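Local coordinates for 178aa long hypothetical molybdenum cofactor biosynthesis protein B (Sulfolobus tokodaii, PDB 3IWT) that probably takes part in molybdenum cofactor biosynthesis, binding molybdopterin or a related pterin, at residues 101-106 / 145-150; 19-24 / 70-75; 112-117 / 163-168; 43-48 / 86-91; 55-60 / 77-82. All blocks are in the same frame, centred on the assembly; numbering follows the deposited sequence. Where two conformers were deposited one is given.

Contact 1: 101-106 / 145-150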
# COMPACT_ATOMS: atom_id res chain seq x y z
N GLU A 101 -5.54 3.23 13.31
CA GLU A 101 -5.91 3.54 11.95
C GLU A 101 -5.85 5.04 11.70
O GLU A 101 -5.63 5.50 10.57
CB GLU A 101 -7.32 3.05 11.68
CG GLU A 101 -7.48 1.53 11.70
CD GLU A 101 -7.30 0.91 13.08
OE1 GLU A 101 -7.73 1.50 14.13
OE2 GLU A 101 -6.72 -0.21 13.11
N THR A 102 -6.05 5.83 12.75
CA THR A 102 -5.99 7.27 12.65
C THR A 102 -4.52 7.78 12.67
O THR A 102 -4.15 8.62 11.84
CB THR A 102 -6.80 7.94 13.79
OG1 THR A 102 -8.16 7.51 13.69
CG2 THR A 102 -6.71 9.45 13.71
N ILE A 103 -3.71 7.30 13.60
CA ILE A 103 -2.39 7.88 13.83
C ILE A 103 -1.23 7.21 13.12
O ILE A 103 -0.26 7.87 12.72
CB ILE A 103 -2.11 8.01 15.37
CG1 ILE A 103 -3.19 8.90 16.00
CG2 ILE A 103 -0.68 8.50 15.67
CD1 ILE A 103 -3.26 10.34 15.47
N ARG A 104 -1.31 5.88 12.96
CA ARG A 104 -0.17 5.13 12.45
C ARG A 104 0.24 5.62 11.09
O ARG A 104 1.42 5.62 10.75
CB ARG A 104 -0.46 3.60 12.46
CG ARG A 104 0.73 2.75 12.07
CD ARG A 104 0.45 1.29 12.39
NE ARG A 104 -0.70 0.85 11.62
CZ ARG A 104 -1.25 -0.36 11.77
NH1 ARG A 104 -0.76 -1.21 12.64
NH2 ARG A 104 -2.27 -0.70 11.03
N LYS A 105 -0.74 6.10 10.32
CA LYS A 105 -0.52 6.62 9.00
C LYS A 105 0.38 7.84 8.97
O LYS A 105 1.05 8.08 7.94
CB LYS A 105 -1.88 7.02 8.35
CG LYS A 105 -2.54 5.90 7.69
CD LYS A 105 -3.84 6.30 7.02
CE LYS A 105 -5.02 5.49 7.58
NZ LYS A 105 -6.26 6.40 7.66
N LEU A 106 0.38 8.59 10.06
CA LEU A 106 1.12 9.84 10.17
C LEU A 106 2.61 9.69 10.49
O LEU A 106 3.37 10.66 10.42
CB LEU A 106 0.49 10.72 11.23
CG LEU A 106 -1.03 10.90 11.10
CD1 LEU A 106 -1.40 11.94 12.15
CD2 LEU A 106 -1.51 11.30 9.73
N LYS A 145 10.36 13.19 17.27
CA LYS A 145 9.55 12.73 18.39
C LYS A 145 9.12 11.26 18.23
O LYS A 145 8.92 10.78 17.13
CB LYS A 145 8.32 13.61 18.51
CG LYS A 145 8.66 15.14 18.62
CD LYS A 145 7.46 15.92 19.08
CE LYS A 145 7.62 17.42 18.84
NZ LYS A 145 8.78 18.04 19.56
N ILE A 146 8.99 10.57 19.36
CA ILE A 146 8.56 9.18 19.38
C ILE A 146 7.09 9.17 19.82
O ILE A 146 6.65 10.00 20.63
CB ILE A 146 9.40 8.35 20.38
CG1 ILE A 146 10.91 8.55 20.13
CG2 ILE A 146 9.00 6.85 20.33
CD1 ILE A 146 11.36 8.42 18.66
N VAL A 147 6.32 8.23 19.28
CA VAL A 147 4.92 8.12 19.62
C VAL A 147 4.62 6.67 19.95
O VAL A 147 4.99 5.78 19.18
CB VAL A 147 4.02 8.57 18.44
CG1 VAL A 147 2.53 8.36 18.80
CG2 VAL A 147 4.33 10.05 18.00
N TYR A 148 3.97 6.44 21.10
CA TYR A 148 3.54 5.10 21.51
C TYR A 148 2.02 5.12 21.63
O TYR A 148 1.46 5.94 22.36
CB TYR A 148 4.16 4.67 22.83
CG TYR A 148 5.66 4.45 22.82
CD1 TYR A 148 6.20 3.24 22.45
CD2 TYR A 148 6.54 5.46 23.25
CE1 TYR A 148 7.59 3.03 22.47
CE2 TYR A 148 7.92 5.27 23.25
CZ TYR A 148 8.44 4.05 22.89
OH TYR A 148 9.82 3.86 22.92
N LEU A 149 1.37 4.21 20.91
CA LEU A 149 -0.07 4.05 20.96
C LEU A 149 -0.39 2.80 21.75
O LEU A 149 -0.24 1.68 21.26
CB LEU A 149 -0.65 3.94 19.54
CG LEU A 149 -0.26 4.99 18.50
CD1 LEU A 149 -0.91 4.65 17.11
CD2 LEU A 149 -0.62 6.43 18.99
N LEU A 150 -0.82 2.98 22.99
CA LEU A 150 -1.02 1.87 23.92
C LEU A 150 -2.49 1.50 24.12
O LEU A 150 -3.37 2.32 23.91
CB LEU A 150 -0.39 2.20 25.27
CG LEU A 150 1.09 2.61 25.27
CD1 LEU A 150 1.62 2.86 26.76
CD2 LEU A 150 1.96 1.56 24.47
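Ile103 of helix 99-103 lies over Leu149 of strand 145-150 with their CA atoms 8.4 Å apart, close enough for branched side chains to meet while the two backbones make no hydrogen bond to each other. Leu149 receives the isoleucine with both of its methyls: Ile103 CG2 rests 3.9 Å from Leu149 CD2, and Ile103 CB is 4.0 Å from Leu149 CD1. The rotamer of Ile103 (chi1 -60°) sends CG2 opposite the main-chain nitrogen and toward the strand, while the longer CG1-CD1 arm leads off to Phe73 of helix 66-77. Val147, two residues back on the same face of the strand, adds a looser touch, its CG1 4.5 Å from Ile103 CG2. A beta-branched residue suits this place because its two arms can serve two neighbours at once. Arg104, next along the chain, brushes Leu149 CD1 only with its backbone N, at 4.3 Å; its guanidinium group swings away and forms a salt bridge with Glu112 of the third subunit. All the side-chain contacts across the interface are thus apolar, so their contribution rests on close fit and exclusion of water rather than on directional bonds.

Contact 2: 19-24 / 70-75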
# COMPACT_ATOMS: atom_id res chain seq x y z
N TYR A 19 4.12 13.81 26.63
CA TYR A 19 2.75 14.28 26.55
C TYR A 19 1.84 13.06 26.55
O TYR A 19 2.05 12.11 25.78
CB TYR A 19 2.55 15.07 25.26
CG TYR A 19 1.31 15.91 25.20
CD1 TYR A 19 1.39 17.30 25.22
CD2 TYR A 19 0.06 15.32 25.10
CE1 TYR A 19 0.26 18.09 25.12
CE2 TYR A 19 -1.08 16.09 25.05
CZ TYR A 19 -0.98 17.48 25.04
OH TYR A 19 -2.10 18.24 24.94
N VAL A 20 0.81 13.08 27.40
CA VAL A 20 -0.03 11.90 27.62
C VAL A 20 -1.43 12.16 27.06
O VAL A 20 -2.04 13.17 27.37
CB VAL A 20 -0.12 11.51 29.11
CG1 VAL A 20 -0.99 10.26 29.32
CG2 VAL A 20 1.27 11.27 29.70
N ILE A 21 -1.94 11.22 26.27
CA ILE A 21 -3.27 11.38 25.67
C ILE A 21 -4.16 10.20 26.03
O ILE A 21 -3.83 9.04 25.75
CB ILE A 21 -3.20 11.54 24.13
CG1 ILE A 21 -2.29 12.71 23.73
CG2 ILE A 21 -4.63 11.70 23.52
CD1 ILE A 21 -2.07 12.80 22.20
N THR A 22 -5.30 10.48 26.64
CA THR A 22 -6.23 9.40 26.98
C THR A 22 -7.35 9.42 25.97
O THR A 22 -7.95 10.45 25.74
CB THR A 22 -6.75 9.54 28.43
OG1 THR A 22 -5.65 9.34 29.32
CG2 THR A 22 -7.86 8.51 28.73
N ILE A 23 -7.60 8.26 25.34
CA ILE A 23 -8.65 8.12 24.33
C ILE A 23 -9.76 7.24 24.92
O ILE A 23 -9.63 6.01 25.01
CB ILE A 23 -8.09 7.54 23.02
CG1 ILE A 23 -6.91 8.37 22.54
CG2 ILE A 23 -9.17 7.48 21.97
CD1 ILE A 23 -6.15 7.80 21.34
N SER A 24 -10.83 7.89 25.38
CA SER A 24 -11.94 7.23 26.10
C SER A 24 -13.22 8.04 25.94
O SER A 24 -13.33 9.15 26.47
CB SER A 24 -11.62 7.10 27.59
OG SER A 24 -12.73 6.58 28.33
N LEU A 70 -6.90 13.27 16.00
CA LEU A 70 -5.89 14.00 15.22
C LEU A 70 -5.50 15.32 15.88
O LEU A 70 -4.32 15.63 16.00
CB LEU A 70 -6.38 14.26 13.79
CG LEU A 70 -6.57 13.09 12.82
CD1 LEU A 70 -7.35 13.55 11.54
CD2 LEU A 70 -5.20 12.45 12.48
N LYS A 71 -6.48 16.11 16.31
CA LYS A 71 -6.21 17.38 16.97
C LYS A 71 -5.40 17.21 18.26
O LYS A 71 -4.50 17.99 18.52
CB LYS A 71 -7.50 18.12 17.30
CG LYS A 71 -7.21 19.48 17.88
CD LYS A 71 -8.36 20.05 18.67
CE LYS A 71 -7.93 21.38 19.43
NZ LYS A 71 -6.94 22.20 18.65
N ALA A 72 -5.73 16.21 19.07
CA ALA A 72 -4.96 15.92 20.30
C ALA A 72 -3.48 15.62 19.98
O ALA A 72 -2.59 16.14 20.60
CB ALA A 72 -5.58 14.75 21.09
N PHE A 73 -3.24 14.82 18.95
CA PHE A 73 -1.87 14.52 18.54
C PHE A 73 -1.11 15.68 17.91
O PHE A 73 0.05 15.88 18.23
CB PHE A 73 -1.83 13.27 17.64
CG PHE A 73 -1.86 11.97 18.41
CD1 PHE A 73 -3.06 11.42 18.83
CD2 PHE A 73 -0.69 11.29 18.71
CE1 PHE A 73 -3.10 10.21 19.56
CE2 PHE A 73 -0.72 10.07 19.42
CZ PHE A 73 -1.94 9.54 19.83
N THR A 74 -1.76 16.43 17.02
CA THR A 74 -1.10 17.60 16.41
C THR A 74 -0.80 18.70 17.42
O THR A 74 0.24 19.35 17.34
CB THR A 74 -1.88 18.15 15.16
OG1 THR A 74 -3.22 18.53 15.52
CG2 THR A 74 -1.89 17.11 14.09
N ASP A 75 -1.71 18.91 18.37
CA ASP A 75 -1.47 19.83 19.46
C ASP A 75 -0.19 19.44 20.23
O ASP A 75 0.60 20.32 20.59
CB ASP A 75 -2.67 19.88 20.44
CG ASP A 75 -3.83 20.77 19.94
OD1 ASP A 75 -3.71 21.41 18.89
OD2 ASP A 75 -4.89 20.79 20.61
O HOH W 1 -3.42 17.20 22.97
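A water bridges Tyr19 and Ala72: it lies 2.6 Å from Tyr19 OH and donates a hydrogen bond of 2.7 Å to Ala72 O, tying strand to helix through the helix backbone. Beside it the contact turns apolar. With CG1 opposite the carbonyl carbon (chi1 -56°) and the arm extended beyond it, Ile21 carries CD1 over one face of the Phe73 ring, 3.7 Å from the centroid and only 8° off the normal, a CH-pi contact almost exactly over the centre. Its other branch, CG2, is left for Ala72 CB at 4.0 Å, where the small methyl lets helix and strand draw together. Ile23 CD1 comes to the edge of the same ring, 4.3 Å from Phe73 CE1. A serine in place of Phe73 would probably leave Ile21 CD1 without the flat surface it rests on and open a gap between helix and strand. The axes of the two segments run nearly antiparallel, at 176° and 9.7 Å apart. Helix 66-77 is the crossover between strands 55-62 and 84-88, which flank strand 17-23, and it therefore lies across that middle strand; its outer side, with Thr74, meets Thr74 of the second subunit.

Contact 3: 112-117 / 163-168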
# COMPACT_ATOMS: atom_id res chain seq x y z
N GLU A 112 8.37 -0.82 13.60
CA GLU A 112 7.56 -1.95 13.17
C GLU A 112 7.50 -3.02 14.26
O GLU A 112 6.41 -3.57 14.55
CB GLU A 112 8.14 -2.54 11.87
CG GLU A 112 8.22 -1.52 10.70
CD GLU A 112 8.88 -2.09 9.44
OE1 GLU A 112 9.31 -3.26 9.42
OE2 GLU A 112 8.94 -1.35 8.43
N GLY A 113 8.65 -3.28 14.88
CA GLY A 113 8.78 -4.32 15.89
C GLY A 113 8.11 -4.05 17.22
O GLY A 113 7.93 -4.98 18.02
N PHE A 114 7.72 -2.81 17.51
CA PHE A 114 7.04 -2.56 18.76
C PHE A 114 5.75 -3.39 18.87
O PHE A 114 5.46 -3.90 19.94
CB PHE A 114 6.71 -1.07 19.00
CG PHE A 114 6.03 -0.82 20.33
CD1 PHE A 114 6.78 -0.64 21.49
CD2 PHE A 114 4.65 -0.81 20.41
CE1 PHE A 114 6.15 -0.45 22.69
CE2 PHE A 114 4.02 -0.63 21.61
CZ PHE A 114 4.76 -0.45 22.75
N SER A 115 4.98 -3.48 17.79
CA SER A 115 3.71 -4.19 17.81
C SER A 115 3.86 -5.69 18.19
O SER A 115 3.19 -6.17 19.10
CB SER A 115 2.95 -4.04 16.48
OG SER A 115 3.78 -4.32 15.38
N ASP A 116 4.75 -6.41 17.51
CA ASP A 116 4.93 -7.83 17.83
C ASP A 116 5.66 -8.11 19.15
O ASP A 116 5.33 -9.07 19.87
CB ASP A 116 5.55 -8.61 16.64
CG ASP A 116 6.80 -7.97 16.10
OD1 ASP A 116 6.65 -7.05 15.27
OD2 ASP A 116 7.93 -8.38 16.50
N VAL A 117 6.64 -7.28 19.50
CA VAL A 117 7.32 -7.44 20.78
C VAL A 117 6.38 -7.13 21.96
O VAL A 117 6.42 -7.82 22.98
CB VAL A 117 8.62 -6.63 20.86
CG1 VAL A 117 9.27 -6.81 22.25
CG2 VAL A 117 9.58 -7.08 19.75
N GLU A 163 8.38 -2.76 30.56
CA GLU A 163 9.16 -3.71 29.80
C GLU A 163 9.74 -3.13 28.52
O GLU A 163 10.84 -3.52 28.13
CB GLU A 163 8.31 -4.96 29.54
CG GLU A 163 7.77 -5.59 30.83
CD GLU A 163 8.86 -5.85 31.84
OE1 GLU A 163 9.90 -6.43 31.46
OE2 GLU A 163 8.70 -5.45 33.00
N LEU A 164 9.05 -2.17 27.87
CA LEU A 164 9.46 -1.69 26.56
C LEU A 164 9.81 -0.20 26.41
O LEU A 164 10.78 0.13 25.73
CB LEU A 164 8.38 -2.04 25.53
CG LEU A 164 8.02 -3.53 25.42
CD1 LEU A 164 7.03 -3.72 24.28
CD2 LEU A 164 9.24 -4.39 25.21
N ILE A 165 9.05 0.68 27.04
CA ILE A 165 9.26 2.11 26.88
C ILE A 165 10.38 2.62 27.78
O ILE A 165 11.37 3.18 27.29
CB ILE A 165 7.94 2.90 27.09
CG1 ILE A 165 6.88 2.41 26.09
CG2 ILE A 165 8.19 4.41 27.02
CD1 ILE A 165 5.54 3.12 26.20
N LEU A 166 10.26 2.43 29.09
CA LEU A 166 11.27 2.96 30.02
C LEU A 166 12.71 2.51 29.68
O LEU A 166 13.62 3.33 29.69
CB LEU A 166 10.91 2.67 31.49
CG LEU A 166 9.64 3.40 32.00
CD1 LEU A 166 9.25 2.94 33.41
CD2 LEU A 166 9.78 4.94 31.96
N PRO A 167 12.92 1.21 29.38
CA PRO A 167 14.30 0.74 29.10
C PRO A 167 14.98 1.22 27.81
O PRO A 167 16.21 1.27 27.76
CB PRO A 167 14.13 -0.79 29.05
CG PRO A 167 12.86 -1.06 29.76
CD PRO A 167 11.98 0.08 29.37
N GLU A 168 14.19 1.55 26.78
CA GLU A 168 14.74 1.87 25.46
C GLU A 168 14.47 3.26 24.92
O GLU A 168 15.08 3.63 23.93
CB GLU A 168 14.23 0.86 24.42
CG GLU A 168 14.68 -0.57 24.69
CD GLU A 168 16.19 -0.72 24.72
OE1 GLU A 168 16.92 0.01 24.02
OE2 GLU A 168 16.65 -1.62 25.44
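Leu164 reaches between Phe114 and Val117, which stand one turn apart on helix 112-123, and gives one methyl to each. Its CD1 lies 3.7 Å from Phe114 CE1, and its CD2 lies 3.8 Å from Val117 CG1. The leucine approaches the phenylalanine ring at a slant, and its CB also nears the ring, 3.9 Å from CE1. With CG opposite the backbone nitrogen (chi1 -178°), the ring of Phe114 swings out from its helix toward helix 154-176, so that ring and leucine together bridge segment axes 11.7 Å apart. Ile165 adds a light contact, its CG1 4.5 Å from Phe114 CE1. Leucine suits the central position because its forked end can divide between two neighbours, whereas the flat, long phenylalanine fills the space toward strand 145-150, where its ring meets Tyr148 edge-to-face. The N-to-C directions of the two short helical segments differ by 136°. Helix 154-176 is irregular here: it makes a wide pi-type turn at 163-165 and kinks at Pro167, whose nitrogen carries no hydrogen to donate to the preceding turn. Leu164 O accepts a hydrogen bond from Tyr133 OH of the fourth subunit, and the ring of that same Tyr133 meets Phe114 edge-to-face. Asp116 makes a salt bridge to Arg119 of the fourth subunit. Such helix pairing on the flank of an alpha/beta domain, with one side given over to a neighbouring copy, is consistent with the oligomers formed by MoaB and MogA proteins.

Contact 4: 43-48 / 86-91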
# COMPACT_ATOMS: atom_id res chain seq x y z
N ASP A 43 -3.12 7.95 34.65
CA ASP A 43 -2.49 8.14 35.96
C ASP A 43 -1.27 7.25 36.15
O ASP A 43 -0.24 7.71 36.62
CB ASP A 43 -3.49 7.88 37.09
CG ASP A 43 -4.51 9.01 37.24
OD1 ASP A 43 -4.43 10.01 36.50
OD2 ASP A 43 -5.41 8.89 38.09
N ILE A 44 -1.38 5.99 35.75
CA ILE A 44 -0.26 5.04 35.80
C ILE A 44 0.92 5.51 34.93
O ILE A 44 2.06 5.44 35.36
CB ILE A 44 -0.71 3.60 35.37
CG1 ILE A 44 -1.46 2.90 36.50
CG2 ILE A 44 0.49 2.72 34.97
CD1 ILE A 44 -2.19 1.62 36.07
N ILE A 45 0.62 5.99 33.72
CA ILE A 45 1.65 6.46 32.80
C ILE A 45 2.39 7.65 33.42
O ILE A 45 3.61 7.66 33.48
CB ILE A 45 1.05 6.85 31.44
CG1 ILE A 45 0.50 5.60 30.73
CG2 ILE A 45 2.08 7.59 30.56
CD1 ILE A 45 -0.32 5.91 29.45
N LYS A 46 1.64 8.62 33.93
CA LYS A 46 2.24 9.80 34.57
C LYS A 46 3.13 9.44 35.75
O LYS A 46 4.28 9.88 35.83
CB LYS A 46 1.15 10.77 35.01
CG LYS A 46 0.38 11.40 33.86
CD LYS A 46 -0.91 12.02 34.36
CE LYS A 46 -1.64 12.73 33.23
NZ LYS A 46 -2.89 13.39 33.70
N GLN A 47 2.57 8.62 36.65
CA GLN A 47 3.22 8.17 37.89
C GLN A 47 4.56 7.47 37.57
O GLN A 47 5.60 7.81 38.15
CB GLN A 47 2.28 7.15 38.57
CG GLN A 47 1.90 7.38 40.02
CD GLN A 47 1.48 6.07 40.69
OE1 GLN A 47 0.55 5.40 40.23
NE2 GLN A 47 2.19 5.68 41.74
N LEU A 48 4.52 6.51 36.64
CA LEU A 48 5.71 5.72 36.28
C LEU A 48 6.74 6.56 35.56
O LEU A 48 7.93 6.42 35.80
CB LEU A 48 5.36 4.48 35.42
CG LEU A 48 4.75 3.26 36.13
CD1 LEU A 48 4.31 2.21 35.10
CD2 LEU A 48 5.73 2.68 37.14
N ILE A 86 2.60 9.53 24.42
CA ILE A 86 2.03 8.24 24.75
C ILE A 86 0.51 8.37 24.86
O ILE A 86 -0.02 9.23 25.59
CB ILE A 86 2.59 7.68 26.08
CG1 ILE A 86 4.13 7.57 26.03
CG2 ILE A 86 1.95 6.28 26.40
CD1 ILE A 86 4.75 7.02 27.34
N SER A 87 -0.19 7.54 24.10
CA SER A 87 -1.64 7.50 24.22
C SER A 87 -2.08 6.19 24.82
O SER A 87 -1.42 5.15 24.64
CB SER A 87 -2.35 7.76 22.88
OG SER A 87 -2.11 6.71 21.94
N THR A 88 -3.22 6.22 25.50
CA THR A 88 -3.85 5.02 26.00
C THR A 88 -5.30 4.97 25.54
O THR A 88 -6.06 5.90 25.80
CB THR A 88 -3.79 4.93 27.54
OG1 THR A 88 -4.60 3.82 28.02
CG2 THR A 88 -4.23 6.22 28.24
N GLY A 89 -5.67 3.87 24.88
CA GLY A 89 -7.02 3.60 24.42
C GLY A 89 -7.20 3.46 22.91
O GLY A 89 -6.52 4.12 22.12
N GLY A 90 -8.08 2.54 22.55
CA GLY A 90 -8.57 2.40 21.19
C GLY A 90 -7.71 1.64 20.21
O GLY A 90 -7.80 1.90 19.00
N THR A 91 -6.93 0.69 20.73
CA THR A 91 -6.00 -0.09 19.90
C THR A 91 -6.44 -1.56 19.70
O THR A 91 -5.66 -2.37 19.25
CB THR A 91 -4.57 -0.01 20.47
OG1 THR A 91 -4.50 -0.61 21.78
CG2 THR A 91 -4.08 1.44 20.57
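Ile45 of helix 40-51 points the end of its side chain at strand 84-88 and sets CD1 between two residues there, 3.8 Å from Ile86 CG2 and 4.1 Å from Thr88 CB. The chain from CA to CD1 is drawn out (chi2 171°), with CG1 lying opposite the carbonyl carbon; the extended arm spans the distance from helix to sheet and its terminal methyl does the touching. On the strand, Ile86 presents its shorter branch: CG2 faces Ile45, while the CG1 arm runs past it. Thr88 passes alongside Ile45 in the reverse direction and shows it a methyl, with CG2 also 4.1 Å from Ile45 CD1. At chi1 171° the hydroxyl of Thr88 stands opposite its main-chain nitrogen, and CG2 is left in the tighter niche between nitrogen and carbonyl. This turn of the side chain parts its two characters, since OG1 hydrogen-bonds to Pro151 O while the methyl joins the apolar layer. Thr88 begins the Thr88-Gly89-Gly90-Thr91 run at the carboxyl end of a central parallel strand, the glycine-rich loop of the MoaB/MogA fold, which in relatives lies at the molybdopterin site. Gly89 has backbone angles at which a side chain would collide with the carbonyl oxygen before it, and Gly90 has a positive phi, so glycine suits both. Val157 of helix 154-176 packs against both Ile45 and Thr88, and Ile45 also touches Val20 of strand 17-23.

Contact 5: 55-60 / 77-82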
# COMPACT_ATOMS: atom_id res chain seq x y z
N LYS A 55 9.52 14.02 32.77
CA LYS A 55 8.56 15.09 33.00
C LYS A 55 7.30 14.93 32.15
O LYS A 55 7.37 14.44 31.00
CB LYS A 55 9.21 16.44 32.66
CG LYS A 55 10.51 16.74 33.38
CD LYS A 55 10.29 16.79 34.87
CE LYS A 55 11.48 17.42 35.60
NZ LYS A 55 11.15 17.61 37.06
N ILE A 56 6.16 15.32 32.71
CA ILE A 56 4.91 15.36 31.94
C ILE A 56 4.67 16.81 31.59
O ILE A 56 4.50 17.64 32.49
CB ILE A 56 3.68 14.83 32.74
CG1 ILE A 56 3.96 13.43 33.32
CG2 ILE A 56 2.41 14.87 31.86
CD1 ILE A 56 4.54 12.40 32.36
N ILE A 57 4.71 17.15 30.31
CA ILE A 57 4.50 18.52 29.97
C ILE A 57 3.14 18.82 29.37
O ILE A 57 2.82 19.97 29.16
CB ILE A 57 5.67 19.14 29.19
CG1 ILE A 57 5.89 18.48 27.84
CG2 ILE A 57 6.95 19.12 30.10
CD1 ILE A 57 6.75 19.38 26.95
N GLY A 58 2.31 17.80 29.15
CA GLY A 58 0.93 18.04 28.79
C GLY A 58 0.09 16.80 28.81
O GLY A 58 0.62 15.68 28.88
N TYR A 59 -1.22 17.00 28.77
CA TYR A 59 -2.20 15.90 28.84
C TYR A 59 -3.49 16.32 28.18
O TYR A 59 -3.89 17.48 28.27
CB TYR A 59 -2.48 15.55 30.31
CG TYR A 59 -3.69 14.63 30.55
CD1 TYR A 59 -3.64 13.27 30.25
CD2 TYR A 59 -4.85 15.13 31.14
CE1 TYR A 59 -4.74 12.43 30.48
CE2 TYR A 59 -5.96 14.30 31.39
CZ TYR A 59 -5.89 12.96 31.05
OH TYR A 59 -6.99 12.15 31.32
N SER A 60 -4.14 15.38 27.50
CA SER A 60 -5.45 15.64 26.94
C SER A 60 -6.31 14.38 26.97
O SER A 60 -5.79 13.25 27.01
CB SER A 60 -5.34 16.20 25.53
OG SER A 60 -4.71 15.27 24.67
N LEU A 77 2.33 17.36 19.09
CA LEU A 77 3.44 17.40 18.13
C LEU A 77 3.94 18.81 17.90
O LEU A 77 5.11 18.99 17.59
CB LEU A 77 3.01 16.79 16.80
CG LEU A 77 2.79 15.28 16.79
CD1 LEU A 77 2.01 14.88 15.52
CD2 LEU A 77 4.11 14.59 16.88
N SER A 78 3.07 19.80 18.09
CA SER A 78 3.40 21.20 17.84
C SER A 78 4.13 21.90 18.96
O SER A 78 4.50 23.08 18.83
CB SER A 78 2.13 21.98 17.49
OG SER A 78 1.59 21.43 16.32
N ILE A 79 4.32 21.20 20.08
CA ILE A 79 5.08 21.72 21.21
C ILE A 79 6.51 21.23 21.07
O ILE A 79 6.78 20.03 21.19
CB ILE A 79 4.49 21.23 22.53
CG1 ILE A 79 3.03 21.71 22.67
CG2 ILE A 79 5.35 21.69 23.76
CD1 ILE A 79 2.22 20.98 23.75
N ASP A 80 7.44 22.16 20.82
CA ASP A 80 8.82 21.78 20.52
C ASP A 80 9.48 20.97 21.63
O ASP A 80 10.28 20.06 21.35
CB ASP A 80 9.65 23.00 20.25
CG ASP A 80 9.30 23.67 18.94
OD1 ASP A 80 8.53 23.11 18.13
OD2 ASP A 80 9.82 24.75 18.75
N GLU A 81 9.14 21.28 22.87
CA GLU A 81 9.73 20.63 24.04
C GLU A 81 9.30 19.16 24.20
O GLU A 81 9.97 18.39 24.86
CB GLU A 81 9.40 21.43 25.31
CG GLU A 81 10.04 22.83 25.35
CD GLU A 81 9.38 23.91 24.46
OE1 GLU A 81 8.28 23.69 23.89
OE2 GLU A 81 9.96 25.03 24.34
N VAL A 82 8.19 18.77 23.59
CA VAL A 82 7.74 17.37 23.70
C VAL A 82 8.75 16.43 23.03
O VAL A 82 9.12 16.64 21.88
CB VAL A 82 6.31 17.16 23.10
CG1 VAL A 82 5.97 15.66 22.98
CG2 VAL A 82 5.26 17.89 23.94
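Ile57 pushes its CD1 methyl against the turn formed by Ile79 to Val82, where it lies 3.7 Å from Val82 CG2 and also 3.7 Å from Glu81 CB. Val82 is the main partner, since its CG2 also stands 4.0 Å from Ile57 CG1 and the two side chains run at a slant to each other. Ile79 CG2 closes in on CD1 from the other end of the turn, at 4.2 Å. The reach depends on the chi1 of Ile57, 64°, which lodges CG1 between the backbone nitrogen and the carbonyl carbon, a less common rotamer for isoleucine, but one that directs the long arm straight at the loop. Glu81 offers just the base of its side chain; the chain bends at CG, and the carboxylate leads away from Ile57, as suits a charged residue on an exposed turn. The turn is type I, held by a hydrogen bond from Val82 N to Ile79 O of 3.1 Å, and it keeps the isoleucine and valine of its two ends on hand for Ile57. Lys145 of strand 145-150 secures the same turn from another side, donating to Val82 O and more weakly to Ile79 O. Strand 55-62 is outermost in the sheet of this chain, paired with strand 17-23, and the loop it touches carries the chain from helix 66-77 into strand 84-88.

Contacts 1, 2, 4 and 5 each reach one mixed sheet; contact 3 pairs two helices on its flank. Contacts 2 and 5 lie on neighbouring strands 17-23 and 55-62 respectively, centres 10 Å apart; contact 4 lies on strand 84-88, next to 17-23, and contact 1 on 145-150 beyond. The Phe73 ring joins contacts 1 and 2 into one apolar layer. Contact 3 is about 20 Å from contact 2, across the chain's centre, and 21 Å from contact 5, centre to centre. Along the chain contact 2 closes before contact 1 opens, whereas contacts 1 and 3 interleave. Helices 66-77 and 99-103 pack one face, 40-51 and 154-176 the other; all but contact 4 reach other subunits.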